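Local coordinates for protein endo-beta-mannanase (Opitutaceae bacterium TAV5, PDB 7BOB) that acts as a glycoside hydrolase family 5 exo-beta-1,4-mannosidase, probably cutting mannose units from the ends of beta-1,4-linked manno-oligosaccharides, at residues Val101-Gly106 with Gly154-Ala159; Ile191-Asp196 with Val236-Gly241; Gly107-Pro112 with Pro325-Ile330; Gly30-Gln35 with Phe60-Asp65. All blocks are in the same frame, centred on the assembly; numbering follows the deposited sequence.

Contact 1: residues Val101-Gly106 with Gly154-Ala159; sequences VGWMSG and GNELDA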
# COMPACT_ATOMS: atom_id res chain seq x y z
N VAL A 101 -11.87 -19.42 20.50
CA VAL A 101 -12.75 -19.32 19.34
C VAL A 101 -13.80 -18.26 19.69
O VAL A 101 -14.67 -18.51 20.52
CB VAL A 101 -13.44 -20.66 19.01
CG1 VAL A 101 -14.29 -20.53 17.77
CG2 VAL A 101 -12.41 -21.79 18.84
N GLY A 102 -13.71 -17.09 19.07
CA GLY A 102 -12.66 -16.77 18.11
C GLY A 102 -13.10 -16.78 16.66
O GLY A 102 -14.28 -16.54 16.35
N TRP A 103 -12.15 -17.06 15.78
CA TRP A 103 -12.37 -17.08 14.34
C TRP A 103 -13.17 -18.32 13.94
O TRP A 103 -12.83 -19.43 14.34
CB TRP A 103 -11.02 -17.10 13.64
CG TRP A 103 -11.03 -17.06 12.13
CD1 TRP A 103 -11.16 -18.13 11.28
CD2 TRP A 103 -10.86 -15.91 11.30
NE1 TRP A 103 -11.09 -17.71 9.98
CE2 TRP A 103 -10.91 -16.35 9.95
CE3 TRP A 103 -10.69 -14.54 11.55
CZ2 TRP A 103 -10.78 -15.48 8.87
CZ3 TRP A 103 -10.56 -13.66 10.47
CH2 TRP A 103 -10.60 -14.14 9.14
N MET A 104 -14.22 -18.13 13.13
CA MET A 104 -15.09 -19.26 12.78
C MET A 104 -15.97 -18.91 11.59
O MET A 104 -16.88 -18.08 11.71
CB MET A 104 -15.95 -19.65 13.99
CG MET A 104 -16.86 -20.83 13.71
SD MET A 104 -15.95 -22.27 13.03
CE MET A 104 -14.74 -22.57 14.33
N SER A 105 -15.68 -19.53 10.43
CA SER A 105 -16.54 -19.50 9.23
C SER A 105 -16.83 -18.09 8.72
O SER A 105 -17.91 -17.82 8.18
CB SER A 105 -17.86 -20.20 9.51
OG SER A 105 -17.60 -21.49 9.97
N GLY A 106 -15.88 -17.17 8.86
CA GLY A 106 -16.07 -15.82 8.38
C GLY A 106 -16.56 -14.85 9.43
O GLY A 106 -16.66 -13.65 9.14
N GLY A 154 -6.85 -23.02 19.71
CA GLY A 154 -7.93 -22.22 19.17
C GLY A 154 -8.00 -22.46 17.68
O GLY A 154 -7.16 -23.15 17.10
N ASN A 155 -9.02 -21.89 17.05
CA ASN A 155 -9.23 -22.08 15.63
C ASN A 155 -8.59 -20.94 14.84
O ASN A 155 -9.04 -19.79 14.91
CB ASN A 155 -10.71 -22.18 15.28
CG ASN A 155 -10.87 -22.53 13.83
OD1 ASN A 155 -10.12 -23.35 13.33
ND2 ASN A 155 -11.79 -21.86 13.13
N GLU A 156 -7.55 -21.28 14.08
CA GLU A 156 -6.97 -20.39 13.07
C GLU A 156 -6.61 -19.04 13.68
O GLU A 156 -6.99 -17.98 13.19
CB GLU A 156 -7.92 -20.23 11.88
CG GLU A 156 -8.27 -21.58 11.24
CD GLU A 156 -8.75 -21.48 9.80
OE1 GLU A 156 -9.35 -20.43 9.43
OE2 GLU A 156 -8.53 -22.46 9.04
N LEU A 157 -5.90 -19.11 14.81
CA LEU A 157 -5.53 -17.89 15.52
C LEU A 157 -4.65 -17.01 14.65
O LEU A 157 -4.57 -15.80 14.89
CB LEU A 157 -4.83 -18.24 16.83
CG LEU A 157 -5.74 -18.87 17.91
CD1 LEU A 157 -4.91 -19.70 18.91
CD2 LEU A 157 -6.57 -17.82 18.63
N ASP A 158 -4.01 -17.59 13.64
CA ASP A 158 -3.16 -16.84 12.73
C ASP A 158 -3.94 -16.09 11.66
O ASP A 158 -3.34 -15.33 10.90
CB ASP A 158 -2.18 -17.80 12.09
CG ASP A 158 -2.88 -18.86 11.27
OD1 ASP A 158 -3.63 -19.65 11.83
OD2 ASP A 158 -2.72 -18.89 10.05
N ALA A 159 -5.24 -16.34 11.52
CA ALA A 159 -6.09 -15.61 10.59
C ALA A 159 -6.64 -14.33 11.19
O ALA A 159 -7.25 -13.54 10.46
CB ALA A 159 -7.26 -16.50 10.15
O HOH W 1 -9.72 -18.00 16.91

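Contact 2: residues Ile191-Asp196 with Val236-Gly241; sequences ILSGCD and VLTMHG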
# COMPACT_ATOMS: atom_id res chain seq x y z
N ILE A 191 -1.30 -30.41 23.26
CA ILE A 191 -1.86 -29.15 22.80
C ILE A 191 -1.53 -28.97 21.32
O ILE A 191 -0.37 -29.16 20.90
CB ILE A 191 -1.35 -27.96 23.64
CG1 ILE A 191 -1.55 -28.27 25.13
CG2 ILE A 191 -2.08 -26.69 23.28
CD1 ILE A 191 -0.93 -27.25 26.05
N LEU A 192 -2.54 -28.65 20.53
CA LEU A 192 -2.37 -28.35 19.12
C LEU A 192 -2.58 -26.85 18.93
O LEU A 192 -3.30 -26.21 19.71
CB LEU A 192 -3.36 -29.13 18.26
CG LEU A 192 -3.53 -30.62 18.55
CD1 LEU A 192 -4.73 -30.89 19.43
CD2 LEU A 192 -3.68 -31.36 17.25
N SER A 193 -1.95 -26.31 17.89
CA SER A 193 -2.05 -24.87 17.64
C SER A 193 -3.41 -24.49 17.07
O SER A 193 -3.98 -23.48 17.48
CB SER A 193 -0.94 -24.42 16.69
OG SER A 193 -1.30 -24.68 15.34
N GLY A 194 -3.94 -25.26 16.13
CA GLY A 194 -5.14 -24.85 15.42
C GLY A 194 -4.91 -23.94 14.22
O GLY A 194 -5.88 -23.46 13.62
N CYS A 195 -3.65 -23.69 13.86
CA CYS A 195 -3.30 -22.77 12.78
C CYS A 195 -3.50 -23.40 11.40
O CYS A 195 -3.61 -24.63 11.25
CB CYS A 195 -1.85 -22.30 12.95
SG CYS A 195 -1.60 -21.21 14.39
N ASP A 196 -3.52 -22.55 10.37
CA ASP A 196 -3.75 -23.03 9.02
C ASP A 196 -2.52 -22.80 8.16
O ASP A 196 -1.41 -22.63 8.69
CB ASP A 196 -5.01 -22.39 8.42
CG ASP A 196 -4.91 -20.86 8.27
OD1 ASP A 196 -3.79 -20.34 8.22
OD2 ASP A 196 -5.96 -20.18 8.20
N VAL A 236 1.67 -30.63 18.83
CA VAL A 236 1.25 -31.09 17.52
C VAL A 236 0.96 -29.88 16.64
O VAL A 236 -0.01 -29.15 16.90
CB VAL A 236 0.02 -32.00 17.58
CG1 VAL A 236 -0.36 -32.43 16.18
CG2 VAL A 236 0.27 -33.22 18.49
N LEU A 237 1.76 -29.68 15.61
CA LEU A 237 1.46 -28.66 14.61
C LEU A 237 0.21 -29.07 13.85
O LEU A 237 -0.12 -30.26 13.75
CB LEU A 237 2.64 -28.51 13.65
CG LEU A 237 3.98 -28.29 14.35
CD1 LEU A 237 5.10 -28.06 13.31
CD2 LEU A 237 3.86 -27.10 15.31
N THR A 238 -0.51 -28.09 13.32
CA THR A 238 -1.68 -28.39 12.50
C THR A 238 -1.56 -27.74 11.12
O THR A 238 -0.83 -26.77 10.91
CB THR A 238 -2.98 -27.92 13.17
OG1 THR A 238 -2.96 -26.50 13.25
CG2 THR A 238 -3.13 -28.52 14.56
N MET A 239 -2.30 -28.31 10.16
CA MET A 239 -2.43 -27.76 8.82
C MET A 239 -3.90 -27.85 8.41
O MET A 239 -4.59 -28.82 8.75
CB MET A 239 -1.55 -28.50 7.81
CG MET A 239 -1.46 -27.84 6.43
SD MET A 239 -1.14 -26.06 6.60
CE MET A 239 0.46 -26.05 7.42
N HIS A 240 -4.38 -26.79 7.77
CA HIS A 240 -5.71 -26.69 7.20
C HIS A 240 -5.56 -26.39 5.72
O HIS A 240 -4.69 -25.60 5.33
CB HIS A 240 -6.53 -25.54 7.81
CG HIS A 240 -6.77 -25.64 9.28
ND1 HIS A 240 -7.49 -24.70 9.97
CD2 HIS A 240 -6.39 -26.58 10.18
CE1 HIS A 240 -7.55 -25.04 11.25
NE2 HIS A 240 -6.89 -26.18 11.40
N GLY A 241 -6.43 -26.95 4.89
CA GLY A 241 -6.27 -26.61 3.50
C GLY A 241 -7.48 -26.93 2.66
O GLY A 241 -8.16 -27.94 2.89
O HOH W 2 1.12 -25.28 14.15

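Contact 3: residues Gly107-Pro112 with Pro325-Ile330; sequences GIFWPP and PLHPYI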
# COMPACT_ATOMS: atom_id res chain seq x y z
N GLY A 107 -16.89 -15.32 10.64
CA GLY A 107 -17.21 -14.45 11.75
C GLY A 107 -16.11 -14.50 12.80
O GLY A 107 -15.22 -15.35 12.79
N ILE A 108 -16.21 -13.56 13.74
CA ILE A 108 -15.32 -13.49 14.89
C ILE A 108 -16.17 -13.29 16.13
O ILE A 108 -16.98 -12.35 16.18
CB ILE A 108 -14.26 -12.38 14.76
CG1 ILE A 108 -13.47 -12.54 13.44
CG2 ILE A 108 -13.31 -12.44 15.93
CD1 ILE A 108 -12.26 -11.61 13.31
N PHE A 109 -15.99 -14.16 17.12
CA PHE A 109 -16.92 -14.30 18.24
C PHE A 109 -16.10 -14.16 19.52
O PHE A 109 -15.51 -15.13 19.99
CB PHE A 109 -17.65 -15.64 18.18
CG PHE A 109 -18.46 -15.82 16.94
CD1 PHE A 109 -19.75 -15.31 16.87
CD2 PHE A 109 -17.92 -16.42 15.81
CE1 PHE A 109 -20.50 -15.45 15.71
CE2 PHE A 109 -18.66 -16.55 14.65
CZ PHE A 109 -19.96 -16.06 14.60
N TRP A 110 -16.06 -12.96 20.05
CA TRP A 110 -15.32 -12.66 21.26
C TRP A 110 -16.29 -12.31 22.39
O TRP A 110 -17.46 -11.98 22.15
CB TRP A 110 -14.34 -11.49 21.04
CG TRP A 110 -13.15 -11.77 20.15
CD1 TRP A 110 -12.68 -10.95 19.16
CD2 TRP A 110 -12.27 -12.91 20.18
NE1 TRP A 110 -11.57 -11.51 18.57
CE2 TRP A 110 -11.30 -12.72 19.18
CE3 TRP A 110 -12.21 -14.07 20.96
CZ2 TRP A 110 -10.28 -13.65 18.93
CZ3 TRP A 110 -11.19 -15.00 20.71
CH2 TRP A 110 -10.24 -14.77 19.70
N PRO A 111 -15.84 -12.39 23.64
CA PRO A 111 -16.71 -11.96 24.74
C PRO A 111 -17.04 -10.49 24.62
O PRO A 111 -16.23 -9.70 24.10
CB PRO A 111 -15.87 -12.26 25.99
CG PRO A 111 -14.98 -13.42 25.58
CD PRO A 111 -14.64 -13.11 24.11
N PRO A 112 -18.24 -10.08 25.04
CA PRO A 112 -18.63 -8.67 24.87
C PRO A 112 -17.74 -7.70 25.63
O PRO A 112 -17.63 -6.54 25.21
CB PRO A 112 -20.08 -8.64 25.39
CG PRO A 112 -20.26 -9.89 26.20
CD PRO A 112 -19.32 -10.91 25.61
N PRO A 325 -30.11 -19.85 9.19
CA PRO A 325 -30.06 -18.49 8.59
C PRO A 325 -29.52 -17.46 9.58
O PRO A 325 -30.23 -16.62 10.09
CB PRO A 325 -31.52 -18.25 8.22
CG PRO A 325 -32.30 -19.00 9.30
CD PRO A 325 -31.45 -20.21 9.67
N LEU A 326 -28.23 -17.52 9.89
CA LEU A 326 -27.71 -16.57 10.87
C LEU A 326 -26.22 -16.35 10.62
O LEU A 326 -25.56 -17.10 9.90
CB LEU A 326 -27.97 -17.05 12.30
CG LEU A 326 -27.56 -18.48 12.65
CD1 LEU A 326 -26.07 -18.51 12.92
CD2 LEU A 326 -28.36 -18.99 13.88
N HIS A 327 -25.71 -15.29 11.26
CA HIS A 327 -24.31 -14.90 11.15
C HIS A 327 -23.40 -16.06 11.55
O HIS A 327 -23.59 -16.64 12.62
CB HIS A 327 -24.06 -13.67 12.04
CG HIS A 327 -22.66 -13.14 12.01
ND1 HIS A 327 -22.11 -12.54 10.90
CD2 HIS A 327 -21.71 -13.06 12.99
CE1 HIS A 327 -20.88 -12.13 11.18
NE2 HIS A 327 -20.62 -12.44 12.43
N PRO A 328 -22.40 -16.42 10.74
CA PRO A 328 -21.92 -15.74 9.53
C PRO A 328 -22.32 -16.46 8.23
O PRO A 328 -21.74 -16.17 7.17
CB PRO A 328 -20.41 -15.79 9.73
CG PRO A 328 -20.20 -17.20 10.28
CD PRO A 328 -21.47 -17.50 11.14
N TYR A 329 -23.28 -17.38 8.31
CA TYR A 329 -23.72 -18.13 7.13
C TYR A 329 -24.52 -17.29 6.15
O TYR A 329 -24.73 -17.74 5.01
CB TYR A 329 -24.55 -19.35 7.55
CG TYR A 329 -23.85 -20.18 8.60
CD1 TYR A 329 -22.78 -21.02 8.25
CD2 TYR A 329 -24.24 -20.12 9.93
CE1 TYR A 329 -22.12 -21.77 9.22
CE2 TYR A 329 -23.57 -20.88 10.90
CZ TYR A 329 -22.52 -21.69 10.54
OH TYR A 329 -21.86 -22.42 11.49
N ILE A 330 -24.98 -16.10 6.56
CA ILE A 330 -25.75 -15.22 5.68
C ILE A 330 -24.84 -14.49 4.71
O ILE A 330 -25.11 -14.45 3.50
CB ILE A 330 -26.57 -14.22 6.52
CG1 ILE A 330 -27.73 -14.93 7.25
CG2 ILE A 330 -27.05 -13.04 5.66
CD1 ILE A 330 -28.39 -14.05 8.37
O HOH W 3 -17.91 -11.19 12.93

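Contact 4: residues Gly30-Gln35 with Phe60-Asp65; sequences GVEMWQ and FVRWPD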
# COMPACT_ATOMS: atom_id res chain seq x y z
N GLY A 30 -25.67 -24.11 13.56
CA GLY A 30 -24.28 -23.76 13.35
C GLY A 30 -23.57 -23.31 14.61
O GLY A 30 -23.64 -23.97 15.65
N VAL A 31 -22.93 -22.14 14.53
CA VAL A 31 -22.08 -21.61 15.59
C VAL A 31 -22.83 -21.24 16.86
O VAL A 31 -22.19 -20.90 17.85
CB VAL A 31 -21.34 -20.34 15.12
CG1 VAL A 31 -20.42 -20.65 13.97
CG2 VAL A 31 -22.36 -19.24 14.75
N GLU A 32 -24.16 -21.25 16.84
CA GLU A 32 -24.95 -20.96 18.04
C GLU A 32 -25.21 -22.21 18.88
O GLU A 32 -26.09 -22.18 19.74
CB GLU A 32 -26.28 -20.29 17.66
CG GLU A 32 -26.14 -18.90 16.96
CD GLU A 32 -25.29 -17.91 17.78
OE1 GLU A 32 -25.55 -17.82 19.00
OE2 GLU A 32 -24.38 -17.23 17.22
N MET A 33 -24.43 -23.29 18.67
CA MET A 33 -24.72 -24.59 19.29
C MET A 33 -24.87 -24.51 20.80
O MET A 33 -25.78 -25.12 21.37
CB MET A 33 -23.61 -25.58 18.96
CG MET A 33 -23.76 -26.91 19.66
SD MET A 33 -22.36 -28.03 19.37
CE MET A 33 -21.06 -27.16 20.26
N TRP A 34 -23.97 -23.79 21.48
CA TRP A 34 -24.01 -23.74 22.94
C TRP A 34 -25.28 -23.06 23.45
O TRP A 34 -25.78 -23.42 24.52
CB TRP A 34 -22.77 -23.04 23.48
CG TRP A 34 -21.52 -23.78 23.11
CD1 TRP A 34 -20.57 -23.40 22.20
CD2 TRP A 34 -21.09 -25.05 23.64
NE1 TRP A 34 -19.57 -24.34 22.14
CE2 TRP A 34 -19.86 -25.37 23.00
CE3 TRP A 34 -21.62 -25.95 24.58
CZ2 TRP A 34 -19.16 -26.55 23.28
CZ3 TRP A 34 -20.92 -27.12 24.86
CH2 TRP A 34 -19.70 -27.41 24.21
N GLN A 35 -25.81 -22.10 22.69
CA GLN A 35 -27.04 -21.41 23.10
C GLN A 35 -28.28 -22.21 22.74
O GLN A 35 -29.21 -22.32 23.54
CB GLN A 35 -27.12 -20.02 22.45
CG GLN A 35 -25.96 -19.09 22.76
CD GLN A 35 -25.96 -18.62 24.22
OE1 GLN A 35 -26.99 -18.66 24.90
NE2 GLN A 35 -24.81 -18.15 24.69
N PHE A 60 -15.83 -26.69 19.15
CA PHE A 60 -15.32 -25.38 19.49
C PHE A 60 -16.02 -24.83 20.72
O PHE A 60 -17.25 -24.71 20.75
CB PHE A 60 -15.48 -24.46 18.28
CG PHE A 60 -14.97 -25.09 17.04
CD1 PHE A 60 -13.62 -25.15 16.79
CD2 PHE A 60 -15.85 -25.73 16.17
CE1 PHE A 60 -13.13 -25.79 15.64
CE2 PHE A 60 -15.38 -26.37 15.04
CZ PHE A 60 -14.01 -26.40 14.78
N VAL A 61 -15.22 -24.51 21.74
CA VAL A 61 -15.71 -23.89 22.96
C VAL A 61 -15.76 -22.39 22.68
O VAL A 61 -14.75 -21.70 22.78
CB VAL A 61 -14.81 -24.26 24.15
CG1 VAL A 61 -15.35 -23.68 25.45
CG2 VAL A 61 -14.69 -25.78 24.27
N ARG A 62 -16.92 -21.90 22.26
CA ARG A 62 -17.03 -20.50 21.85
C ARG A 62 -16.98 -19.61 23.10
O ARG A 62 -17.91 -19.62 23.92
CB ARG A 62 -18.29 -20.26 21.03
CG ARG A 62 -18.20 -19.00 20.19
CD ARG A 62 -19.41 -18.83 19.26
NE ARG A 62 -20.66 -18.69 20.01
CZ ARG A 62 -21.77 -18.19 19.48
NH1 ARG A 62 -21.78 -17.77 18.22
NH2 ARG A 62 -22.86 -18.08 20.22
N TRP A 63 -15.88 -18.86 23.23
CA TRP A 63 -15.57 -18.07 24.42
C TRP A 63 -16.70 -17.16 24.90
O TRP A 63 -16.99 -17.18 26.10
CB TRP A 63 -14.30 -17.25 24.17
CG TRP A 63 -13.64 -16.70 25.39
CD1 TRP A 63 -14.06 -16.85 26.69
CD2 TRP A 63 -12.43 -15.93 25.44
NE1 TRP A 63 -13.19 -16.21 27.54
CE2 TRP A 63 -12.18 -15.63 26.80
CE3 TRP A 63 -11.55 -15.45 24.47
CZ2 TRP A 63 -11.08 -14.90 27.21
CZ3 TRP A 63 -10.45 -14.71 24.88
CH2 TRP A 63 -10.23 -14.44 26.25
N PRO A 64 -17.34 -16.34 24.06
CA PRO A 64 -18.45 -15.52 24.57
C PRO A 64 -19.52 -16.34 25.25
O PRO A 64 -20.09 -15.89 26.26
CB PRO A 64 -19.00 -14.83 23.32
CG PRO A 64 -18.45 -15.65 22.14
CD PRO A 64 -17.10 -16.09 22.62
N ASP A 65 -19.81 -17.54 24.73
CA ASP A 65 -20.84 -18.37 25.35
C ASP A 65 -20.46 -18.72 26.78
O ASP A 65 -21.32 -18.75 27.67
CB ASP A 65 -21.05 -19.65 24.54
CG ASP A 65 -21.67 -19.40 23.17
OD1 ASP A 65 -22.60 -18.57 23.05
OD2 ASP A 65 -21.25 -20.06 22.21

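Contact 1: residues Val101-Gly106 with Gly154-Ala159
N155 fills the tight side of this contact. Its CG lies anti to the backbone N (chi1 -174°), which sends the amide across to the other segment, where ND2 gives a hydrogen bond to W103 O (2.9 Å, 155° at the hydrogen). The donor sits above the carbonyl plane rather than within it. M104, bent at its last two torsions, brings CE to 3.3 Å from the same N155 ND2, and V101 CG2 packs 3.8 Å from N155 N. The other end of the amide, OD1, is held by R58, so the group is gripped at both ends. A water joins the backbones, taking a bond from W103 N and giving one to N155 O, each 2.8 Å. The looser side belongs to W103 and A159, both partly exposed. A159 CB lies over the centre of the six-membered ring as a CH-pi contact, 3.8 Å from the W103 ring centroid, while A159 O lies over the same ring's CZ3. An alanine at W103 would probably lose the ring face that A159 CB packs on and the contact of the indole with E156, whose OE2 is bonded to H240. The cis V101-G102 peptide lies at the end of a barrel strand, and the consecutive N155 and E156 fit the Asn-Glu pair after the fourth strand of a family 5 (beta/alpha)8 barrel, probably the site of the acid/base.

Contact 2: residues Ile191-Asp196 with Val236-Gly241
T238, D196 and V236 bury the most surface here, and each meets the first segment differently. T238 points its side chain at the turn 193-195. OG1, set between the backbone N and the carbonyl carbon (chi1 65°), donates to C195 O at 2.8 Å, in the carbonyl plane and on a lone pair. T238 CG2 packs beside G194 N and against L192 CB at 3.8 Å. The turn that receives T238 is itself braced by an ST turn, S193 OG accepting from C195 N at 2.9 Å (167°), and the hydroxyl of S193 also gives a bond to a water. V236 meets the strand end: its N bonds to I191 O at 3.3 Å, and its CG1 lies alongside L192 CD2, 3.6 Å away, the two side chains pointing the same way. The two segments run in nearly the same direction, 25° apart, joined by a single bridge between L192 and V236; this is where the fifth and sixth strands close the (beta/alpha)8 barrel. Beyond it D196 touches H240 through its methylene, CB to CB 3.6 Å. The D196 carboxylate turns off to cap the backbone N of Q198, at the start of helix 198-201. The H240 ring lies under C195 O, which stands 3.5 Å above its plane toward the rim. Both ring nitrogens have partners outside the two segments, NE2 with Q280 and ND1 with E156. M239, on the far face of its strand from T238 and H240, packs against helix 258-272.

Contact 3: residues Gly107-Pro112 with Pro325-Ile330
G107 opens the contact by laying its bare backbone against the turn 326-329: its N comes within 3.7 Å of P328 CB. A beta carbon here would be crowded by H327 NE2 and P328 CB and would collide with the ring of F109, so the close approach depends on the missing side chain. At I108 the backbone takes over while the side chain points away. I108 N gives a bond to a water at 3.0 Å, and this water lies in the plane of the H327 imidazole, 3.0 Å from NE2, bridging the segments. F109 turns its CG anti to the carbonyl carbon (chi1 -61°), bringing the far end of the ring across: CE1 and CZ each lie 3.8 Å from H327 CD2. The F109 and H327 planes stand 56° apart, an oblique meeting of rings. P328 CD approaches F109 CZ near the plane of the phenyl ring, at 4.0 Å. Further on, W110 and P111 leave the partner segment and pack on W63 of helix 63-66. On the other side, the H327-P328 peptide is cis and Y329 N bonds to L326 O at 2.8 Å, so residues 326-329 form a type VI turn. P328 CB thereby sits over one face of the imidazole, toward its rim. H327 also packs on H399 of the second subunit. The contact joins the second strand of a short beta hairpin, 103-108, to the long loop after the last barrel strand, at the rim of a (beta/alpha)8 barrel where it meets a neighbouring subunit of the trimer.

Contact 4: residues Gly30-Gln35 with Phe60-Asp65
The guanidinium of R62 is held by two carboxylates. E32 takes it end-on, OE2 with NH1 at 2.8 Å and OE1 with NH2 at 3.0 Å, both oxygens met from above the carboxylate plane, which is turned 65° from the guanidinium. D65, three residues on, takes it side-on: NE bonds OD2 at 2.7 Å, and NH2 bonds the syn lone pair of OD1 at 2.9 Å. V31 O lies over the centre of one guanidinium face. Next out, Q35 NE2 gives a second bond to D65 OD1 at 2.8 Å, so that oxygen accepts from two donors. W34 adds a bond of its own: its NE1 bonds F60 O at 2.7 Å within the ring plane, nearly straight (162°), and its CD1 lies 3.4 Å from D65 OD2, near that plane. M33 CE sits over one face of the indole, and helix 75-89 packs against it. R62 and E32 occupy the N-cap positions of helices 63-66 and 33-36, and the extended start of the arginine chain (chi2 174°) carries the charge from one helix start to the other. A methionine at R62 would probably leave the E32 and D65 carboxylates without their shared counter-charge and loosen the two helix starts. One cation shared by two carboxylates, whose nearest oxygens E32 OE1 and D65 OD1 are 5.1 Å apart, probably offsets their repulsion and helps keep both ionised.

In the fold
Following the chain, contact 4 comes first, closing the stretch from the loop after the first barrel strand to the end of strand 56-62. Contact 1 then opens at the end of strand 94-101 and closes at the end of strand 151-154. Contact 3 begins directly after residue 106, before contact 1 has closed, its 107-108 strand pairing with 103-104, so the two cross; it closes only in the loop after strand 311-316, and its long span encloses contact 2, which joins strands 191-192 and 237-241. Contacts 1, 3 and 4 touch one another at one end of the barrel, with F109 and Y329 reaching P64 and V31, while contact 1 meets contact 2 through E156 with H240 and G194.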